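Long-range contacts in macro domain-containing protein (Thermosipho africanus, PDB 7OMU), which is of unknown function but joins a DarT-family domain to a macro domain, with adenosine-5-diphosphoribose bound in the macro half: residues A[92-97]-A[212-217]; A[123-128]-A[168-173]; A[334-339]-A[374-379]. The protein carries 1 engineered substitution. All blocks are in the same frame, centred on the assembly; numbering follows the deposited sequence.

Contact 1 of 3, residues A[92-97]-A[212-217]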
# COMPACT_ATOMS: atom_id res chain seq x y z
N PRO A 92 -6.48 4.31 -2.61
CA PRO A 92 -6.05 5.32 -3.58
C PRO A 92 -6.07 6.80 -3.14
O PRO A 92 -5.26 7.54 -3.64
CB PRO A 92 -7.08 5.15 -4.70
CG PRO A 92 -7.37 3.68 -4.70
CD PRO A 92 -7.38 3.31 -3.23
N MET A 93 -7.01 7.18 -2.28
CA MET A 93 -7.15 8.58 -1.80
C MET A 93 -5.93 8.92 -0.94
O MET A 93 -5.24 9.92 -1.25
CB MET A 93 -8.43 8.80 -0.98
CG MET A 93 -8.63 10.24 -0.56
SD MET A 93 -8.56 11.37 -1.98
CE MET A 93 -10.31 11.47 -2.39
N LEU A 94 -5.67 8.11 0.09
CA LEU A 94 -4.50 8.29 0.99
C LEU A 94 -3.21 8.29 0.15
O LEU A 94 -2.34 9.15 0.39
CB LEU A 94 -4.47 7.17 2.04
CG LEU A 94 -3.37 7.31 3.09
CD1 LEU A 94 -3.39 8.68 3.75
CD2 LEU A 94 -3.52 6.23 4.15
N TYR A 95 -3.12 7.38 -0.82
CA TYR A 95 -1.97 7.27 -1.74
C TYR A 95 -1.85 8.56 -2.57
O TYR A 95 -0.72 9.03 -2.75
CB TYR A 95 -2.09 6.07 -2.67
CG TYR A 95 -0.78 5.70 -3.31
CD1 TYR A 95 0.13 4.90 -2.64
CD2 TYR A 95 -0.43 6.19 -4.56
CE1 TYR A 95 1.34 4.56 -3.22
CE2 TYR A 95 0.79 5.87 -5.14
CZ TYR A 95 1.67 5.05 -4.47
OH TYR A 95 2.87 4.72 -5.03
N ARG A 96 -2.98 9.08 -3.06
CA ARG A 96 -3.03 10.33 -3.87
C ARG A 96 -2.46 11.48 -3.05
O ARG A 96 -1.68 12.27 -3.61
CB ARG A 96 -4.45 10.66 -4.34
CG ARG A 96 -4.64 12.11 -4.77
CD ARG A 96 -5.76 12.31 -5.75
NE ARG A 96 -5.40 13.33 -6.73
CZ ARG A 96 -6.10 13.65 -7.81
NH1 ARG A 96 -7.25 13.05 -8.07
NH2 ARG A 96 -5.66 14.59 -8.63
N LEU A 97 -2.84 11.59 -1.77
CA LEU A 97 -2.41 12.69 -0.88
C LEU A 97 -0.89 12.62 -0.69
O LEU A 97 -0.26 13.69 -0.68
CB LEU A 97 -3.13 12.59 0.47
CG LEU A 97 -4.64 12.79 0.45
CD1 LEU A 97 -5.16 13.02 1.86
CD2 LEU A 97 -5.06 13.95 -0.45
N THR A 212 2.02 1.24 8.62
CA THR A 212 1.41 0.38 7.57
C THR A 212 0.19 1.09 6.96
O THR A 212 -0.08 0.86 5.76
CB THR A 212 1.07 -1.02 8.09
OG1 THR A 212 -0.06 -0.95 8.96
CG2 THR A 212 2.23 -1.67 8.80
N PHE A 213 -0.50 1.92 7.74
CA PHE A 213 -1.66 2.73 7.27
C PHE A 213 -1.21 3.71 6.19
O PHE A 213 -2.06 4.11 5.39
CB PHE A 213 -2.29 3.51 8.42
CG PHE A 213 -3.24 2.72 9.29
CD1 PHE A 213 -2.77 1.96 10.34
CD2 PHE A 213 -4.61 2.76 9.06
CE1 PHE A 213 -3.65 1.23 11.13
CE2 PHE A 213 -5.48 2.04 9.86
CZ PHE A 213 -5.00 1.28 10.90
N PHE A 214 0.08 4.07 6.15
CA PHE A 214 0.62 5.14 5.28
C PHE A 214 1.57 4.54 4.23
O PHE A 214 2.44 5.27 3.72
CB PHE A 214 1.28 6.21 6.16
CG PHE A 214 0.38 6.73 7.25
CD1 PHE A 214 -0.47 7.80 7.02
CD2 PHE A 214 0.36 6.15 8.51
CE1 PHE A 214 -1.30 8.28 8.02
CE2 PHE A 214 -0.47 6.63 9.51
CZ PHE A 214 -1.31 7.69 9.26
N PHE A 215 1.37 3.25 3.91
CA PHE A 215 2.15 2.48 2.90
C PHE A 215 3.63 2.42 3.29
O PHE A 215 4.49 2.30 2.38
CB PHE A 215 1.97 3.08 1.51
CG PHE A 215 0.53 3.24 1.09
CD1 PHE A 215 -0.20 2.14 0.64
CD2 PHE A 215 -0.10 4.46 1.17
CE1 PHE A 215 -1.53 2.28 0.27
CE2 PHE A 215 -1.43 4.60 0.81
CZ PHE A 215 -2.14 3.51 0.35
N LEU A 216 3.94 2.50 4.59
CA LEU A 216 5.33 2.39 5.10
C LEU A 216 5.55 0.96 5.58
O LEU A 216 4.60 0.27 5.95
CB LEU A 216 5.55 3.40 6.23
CG LEU A 216 5.58 4.87 5.81
CD1 LEU A 216 5.71 5.78 7.03
CD2 LEU A 216 6.71 5.14 4.83
N PRO A 217 6.81 0.49 5.59
CA PRO A 217 7.11 -0.88 6.00
C PRO A 217 6.76 -1.11 7.48
O PRO A 217 6.74 -0.17 8.26
CB PRO A 217 8.61 -1.02 5.75
CG PRO A 217 9.13 0.40 5.82
CD PRO A 217 8.02 1.23 5.21
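Tyr95 turns its ring toward Phe215 with CG anti to the backbone N (chi1 -163°), while Phe215 swings its own CG anti to the carbonyl carbon (chi1 -54°), and the two rings meet as a T-shaped pair. This aromatic contact packs helix 92-99 against the turn that follows strand 207-209 in the DarT-family part of the chain. The Tyr95 ring is the stem: CD1 sits 3.7 Å above the Phe215 plane, over the ring centre, and the planes stand 83° apart. The centroids are 5.2 Å apart. One rim atom of Phe215 lies close to the helix itself, CE2 being 3.6 Å from Tyr95 N and 3.8 Å from Tyr95 CB. Leu94, one residue earlier on the helix, slides past Phe215 in the opposite direction and brings CG to 4.0 Å from Phe215 CE2. Its CD1 branch approaches Phe214 CD1 obliquely, at the looser distance of 4.5 Å. No hydrogen bond joins the two segments; rings and leucine branches carry the contact. Ile29 of strand 25-31 and Ile109 of strand 107-113 also touch Leu94, which places it over the neighbouring sheet. Phe215 also stacks with Phe236, outside the two segments. The hydroxyl end of Tyr95 is held outside them too, OH being hydrogen-bonded to Asp295 OD1.

Contact 2 of 3, residues A[123-128]-A[168-173]. Engineered in segment 168-173: Ala170 (natural residue Glu).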
# COMPACT_ATOMS: atom_id res chain seq x y z
N LEU A 123 -25.76 6.11 5.30
CA LEU A 123 -25.70 5.45 3.97
C LEU A 123 -24.40 4.66 3.87
O LEU A 123 -23.43 5.01 4.58
CB LEU A 123 -25.79 6.52 2.88
CG LEU A 123 -26.94 7.51 3.00
CD1 LEU A 123 -26.77 8.66 2.03
CD2 LEU A 123 -28.27 6.82 2.77
N ILE A 124 -24.40 3.62 3.03
CA ILE A 124 -23.24 2.71 2.80
C ILE A 124 -23.04 2.57 1.29
O ILE A 124 -24.01 2.18 0.59
CB ILE A 124 -23.47 1.37 3.51
CG1 ILE A 124 -23.46 1.57 5.03
CG2 ILE A 124 -22.44 0.33 3.07
CD1 ILE A 124 -23.83 0.34 5.83
N THR A 125 -21.85 2.91 0.81
CA THR A 125 -21.43 2.85 -0.61
C THR A 125 -20.73 1.50 -0.86
O THR A 125 -20.11 0.98 0.09
CB THR A 125 -20.53 4.04 -0.96
OG1 THR A 125 -19.22 3.76 -0.44
CG2 THR A 125 -21.03 5.34 -0.39
N ASP A 126 -20.83 0.97 -2.08
CA ASP A 126 -20.14 -0.28 -2.49
C ASP A 126 -18.78 0.08 -3.08
O ASP A 126 -18.09 -0.84 -3.57
CB ASP A 126 -21.00 -1.11 -3.46
CG ASP A 126 -21.20 -0.48 -4.83
OD1 ASP A 126 -21.03 0.75 -4.94
OD2 ASP A 126 -21.55 -1.22 -5.76
N GLY A 127 -18.41 1.36 -3.04
CA GLY A 127 -17.12 1.87 -3.53
C GLY A 127 -17.01 3.38 -3.37
O GLY A 127 -17.75 3.93 -2.53
N ASN A 128 -16.11 4.01 -4.13
CA ASN A 128 -15.87 5.47 -4.15
C ASN A 128 -17.21 6.19 -4.32
O ASN A 128 -17.81 6.05 -5.40
CB ASN A 128 -14.87 5.85 -5.25
CG ASN A 128 -14.42 7.29 -5.18
OD1 ASN A 128 -15.19 8.18 -4.83
ND2 ASN A 128 -13.16 7.53 -5.51
N MET A 168 -12.48 1.95 -1.73
CA MET A 168 -12.89 3.23 -1.11
C MET A 168 -14.39 3.21 -0.78
O MET A 168 -14.98 4.29 -0.65
CB MET A 168 -12.57 4.39 -2.06
CG MET A 168 -11.09 4.58 -2.23
SD MET A 168 -10.70 6.06 -3.15
CE MET A 168 -10.82 5.44 -4.82
N ALA A 169 -14.97 2.02 -0.65
CA ALA A 169 -16.30 1.82 -0.02
C ALA A 169 -16.26 2.52 1.34
O ALA A 169 -15.18 2.51 1.99
CB ALA A 169 -16.62 0.35 0.13
N ALA A 170 -17.38 3.12 1.73
CA ALA A 170 -17.47 4.04 2.88
C ALA A 170 -18.87 4.02 3.49
O ALA A 170 -19.83 3.63 2.79
CB ALA A 170 -17.09 5.44 2.45
N CYS A 171 -18.95 4.44 4.75
CA CYS A 171 -20.19 4.74 5.50
C CYS A 171 -20.36 6.26 5.54
O CYS A 171 -19.49 6.92 6.13
CB CYS A 171 -20.10 4.17 6.90
SG CYS A 171 -21.38 4.79 8.02
N LEU A 172 -21.41 6.79 4.91
CA LEU A 172 -21.70 8.25 4.83
C LEU A 172 -22.63 8.64 5.99
O LEU A 172 -23.79 8.19 6.00
CB LEU A 172 -22.33 8.57 3.48
CG LEU A 172 -21.52 8.13 2.26
CD1 LEU A 172 -22.29 8.43 0.98
CD2 LEU A 172 -20.16 8.80 2.22
N VAL A 173 -22.12 9.44 6.93
CA VAL A 173 -22.86 9.94 8.12
C VAL A 173 -23.21 11.40 7.85
O VAL A 173 -22.32 12.20 7.54
CB VAL A 173 -22.03 9.80 9.41
CG1 VAL A 173 -22.87 10.03 10.65
CG2 VAL A 173 -21.34 8.45 9.50
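The flat carboxamide of Asn128 has the methyl of Met168 beside its ND2 end, the two side chains lying side by side and pointing the same way, and the other flat groups that meet are peptide units of an antiparallel beta ladder in the DarT-family part of the chain. Outside the segments, Asn128 OD1 is hydrogen-bonded to Ala130 N and ND2 to Glu300 OE2. Leu172 O accepts from Leu123 N in the plane of its carbonyl, at 2.9 Å. In return Leu172 N lies 2.7 Å from Leu123 O, tilted 33° from the plane of the Leu123 carbonyl. These bonds make Leu123 and Leu172 a hydrogen-bonded pair, with their CB atoms 4.1 Å apart on one face of the sheet. Ile124 and Cys171 form the adjoining non-hydrogen-bonded pair on the other face, where Ile145 and Ile148 of helix 145-148 touch Ile124. Strands 123-125 and 170-174 are the inner two of a four-stranded antiparallel sheet, so their outward backbone bonds run from Ile124 to Tyr137 and from Cys171 to Leu85. Thr125 N reaches Ala170 O at 2.9 Å in a nearly straight bond of 173°. Ala170 is an engineered residue, Glu in the natural sequence. The Thr125 methyl CG2 lies 3.6 Å from Leu172 CD1. Past the ladder, a side chain takes over from the backbone: with OG1 between its own N and carbonyl carbon (chi1 78°), Thr125 accepts Ala170 N at 2.9 Å and donates to Gly127 O at 2.6 Å.

Contact 3 of 3, residues A[334-339]-A[374-379]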
# COMPACT_ATOMS: atom_id res chain seq x y z
N SER A 334 24.16 -16.90 -9.70
CA SER A 334 24.29 -16.39 -11.09
C SER A 334 23.57 -15.04 -11.23
O SER A 334 24.23 -14.06 -11.61
CB SER A 334 23.77 -17.39 -12.08
OG SER A 334 23.82 -16.84 -13.40
N GLY A 335 22.27 -15.02 -10.95
CA GLY A 335 21.41 -13.83 -11.07
C GLY A 335 21.93 -12.67 -10.23
O GLY A 335 21.88 -11.53 -10.71
N LEU A 336 22.40 -12.95 -9.01
CA LEU A 336 22.92 -11.92 -8.07
C LEU A 336 24.20 -11.31 -8.66
O LEU A 336 24.32 -10.08 -8.64
CB LEU A 336 23.17 -12.55 -6.70
CG LEU A 336 21.91 -12.93 -5.93
CD1 LEU A 336 22.23 -13.86 -4.77
CD2 LEU A 336 21.19 -11.69 -5.43
N ARG A 337 25.10 -12.15 -9.18
CA ARG A 337 26.33 -11.72 -9.90
C ARG A 337 25.92 -10.80 -11.05
O ARG A 337 26.51 -9.72 -11.18
CB ARG A 337 27.12 -12.92 -10.41
CG ARG A 337 28.33 -12.56 -11.26
CD ARG A 337 29.30 -13.72 -11.44
NE ARG A 337 29.80 -14.24 -10.17
CZ ARG A 337 30.78 -13.70 -9.44
NH1 ARG A 337 31.39 -12.59 -9.84
NH2 ARG A 337 31.14 -14.27 -8.30
N TRP A 338 24.92 -11.23 -11.84
CA TRP A 338 24.38 -10.44 -12.98
C TRP A 338 24.05 -9.03 -12.50
O TRP A 338 24.52 -8.07 -13.14
CB TRP A 338 23.16 -11.12 -13.62
CG TRP A 338 22.71 -10.42 -14.87
CD1 TRP A 338 23.05 -10.75 -16.15
CD2 TRP A 338 21.86 -9.27 -14.96
NE1 TRP A 338 22.47 -9.88 -17.03
CE2 TRP A 338 21.73 -8.96 -16.33
CE3 TRP A 338 21.18 -8.47 -14.02
CZ2 TRP A 338 20.96 -7.89 -16.79
CZ3 TRP A 338 20.42 -7.41 -14.47
CH2 TRP A 338 20.32 -7.13 -15.84
N ILE A 339 23.29 -8.92 -11.40
CA ILE A 339 22.85 -7.62 -10.81
C ILE A 339 24.09 -6.78 -10.50
O ILE A 339 24.16 -5.63 -10.99
CB ILE A 339 21.96 -7.85 -9.58
CG1 ILE A 339 20.61 -8.46 -9.99
CG2 ILE A 339 21.79 -6.57 -8.77
CD1 ILE A 339 19.73 -8.84 -8.82
N ARG A 374 25.67 -10.99 0.72
CA ARG A 374 27.05 -11.12 0.19
C ARG A 374 27.19 -10.30 -1.10
O ARG A 374 28.18 -9.56 -1.21
CB ARG A 374 27.39 -12.58 -0.13
CG ARG A 374 27.91 -13.39 1.05
CD ARG A 374 28.24 -14.81 0.61
NE ARG A 374 29.06 -14.82 -0.60
CZ ARG A 374 29.01 -15.74 -1.57
NH1 ARG A 374 28.17 -16.77 -1.50
NH2 ARG A 374 29.79 -15.62 -2.63
N TYR A 375 26.24 -10.44 -2.03
CA TYR A 375 26.31 -9.85 -3.39
C TYR A 375 25.76 -8.42 -3.39
O TYR A 375 26.42 -7.52 -3.93
CB TYR A 375 25.59 -10.74 -4.40
CG TYR A 375 26.42 -11.90 -4.88
CD1 TYR A 375 27.31 -11.75 -5.93
CD2 TYR A 375 26.34 -13.14 -4.27
CE1 TYR A 375 28.09 -12.81 -6.38
CE2 TYR A 375 27.11 -14.21 -4.70
CZ TYR A 375 28.00 -14.04 -5.75
OH TYR A 375 28.75 -15.10 -6.18
N LEU A 376 24.57 -8.22 -2.80
CA LEU A 376 23.81 -6.95 -2.92
C LEU A 376 24.41 -5.87 -2.02
O LEU A 376 24.06 -4.69 -2.20
CB LEU A 376 22.35 -7.22 -2.58
CG LEU A 376 21.60 -8.10 -3.56
CD1 LEU A 376 20.23 -8.49 -3.02
CD2 LEU A 376 21.46 -7.42 -4.91
N THR A 377 25.29 -6.24 -1.08
CA THR A 377 26.02 -5.27 -0.23
C THR A 377 27.02 -4.51 -1.10
O THR A 377 27.30 -3.34 -0.79
CB THR A 377 26.65 -5.97 0.99
OG1 THR A 377 26.91 -4.96 1.96
CG2 THR A 377 27.91 -6.73 0.65
N LYS A 378 27.52 -5.15 -2.16
CA LYS A 378 28.46 -4.53 -3.13
C LYS A 378 27.79 -3.34 -3.83
O LYS A 378 28.51 -2.37 -4.12
CB LYS A 378 28.93 -5.56 -4.16
CG LYS A 378 29.69 -6.77 -3.63
CD LYS A 378 30.22 -7.67 -4.74
CE LYS A 378 30.30 -9.15 -4.40
NZ LYS A 378 31.60 -9.54 -3.80
N LEU A 379 26.48 -3.39 -4.08
CA LEU A 379 25.73 -2.34 -4.83
C LEU A 379 25.93 -0.98 -4.16
O LEU A 379 25.75 -0.90 -2.93
CB LEU A 379 24.24 -2.68 -4.89
CG LEU A 379 23.79 -3.40 -6.16
CD1 LEU A 379 24.62 -4.66 -6.39
CD2 LEU A 379 22.31 -3.74 -6.09
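Leu336 and Tyr375 bring two helices of the macro domain together, their CA atoms 6.1 Å apart. Segment 334-339 is regular helix, with Trp338 N bonded to Ser334 O and Ile339 N to Gly335 O. Segment 374-379 carries the last part of helix 365-376 into a turn, where Lys378 N bonds to Tyr375 O three residues back. Tyr375 holds CG anti to its carbonyl carbon (chi1 -82°), and the base of its side chain meets Leu336: CG and CB each lie 3.8 Å from Leu336 CB. Farther along the ring, Arg337 crosses at the rim. The guanidinium and ring planes are 89° apart, with Tyr375 CE1 3.8 Å above one guanidinium face, offset toward its rim, and NH2 near the plane of the ring at its edge. Arg337 NH2 makes a weak hydrogen bond of 3.3 Å to Tyr375 OH, which is bonded to Glu333 OE2 as well. Glu333 also makes a long, weak ion pair with Arg374 NH2, and may offset some positive charge near the phenol. Deeper in, the Leu336 and Leu376 side chains cross at about a right angle, Leu336 CD2 lying 4.1 Å from Leu376 CG. Ile339 CG2 packs on two leucines, 4.0 Å from Leu376 CD2 and 3.9 Å from Leu379 CD2. This apolar side rests on the central mixed sheet: Leu351 of strand 351-354 touches Ile339, Leu376 and Leu379, and Leu315 and Phe317 of strand 313-318 touch Ile339.

How the contacts relate
Contact 2 is nested along the chain within the loop that contact 1 closes, and although their centres are 19 Å apart the two touch through Met168: its CE lies 3.7 Å from Pro92 CB and its SD 3.9 Å from Met93 N. Contact 3 comes later, in the macro half, about 16 Å from contact 1 and about 34 Å from contact 2 between nearest atoms. Among the links between the halves are hydrogen bonds from Tyr95 OH of contact 1 to Asp295 and from Asn128 ND2 of contact 2 to Glu300. Adenosine-5-diphosphoribose lies about 11 Å from the Phe215 side chain and about 12 Å from that of Leu336, so contacts 1 and 3 stand near its pocket without lining it.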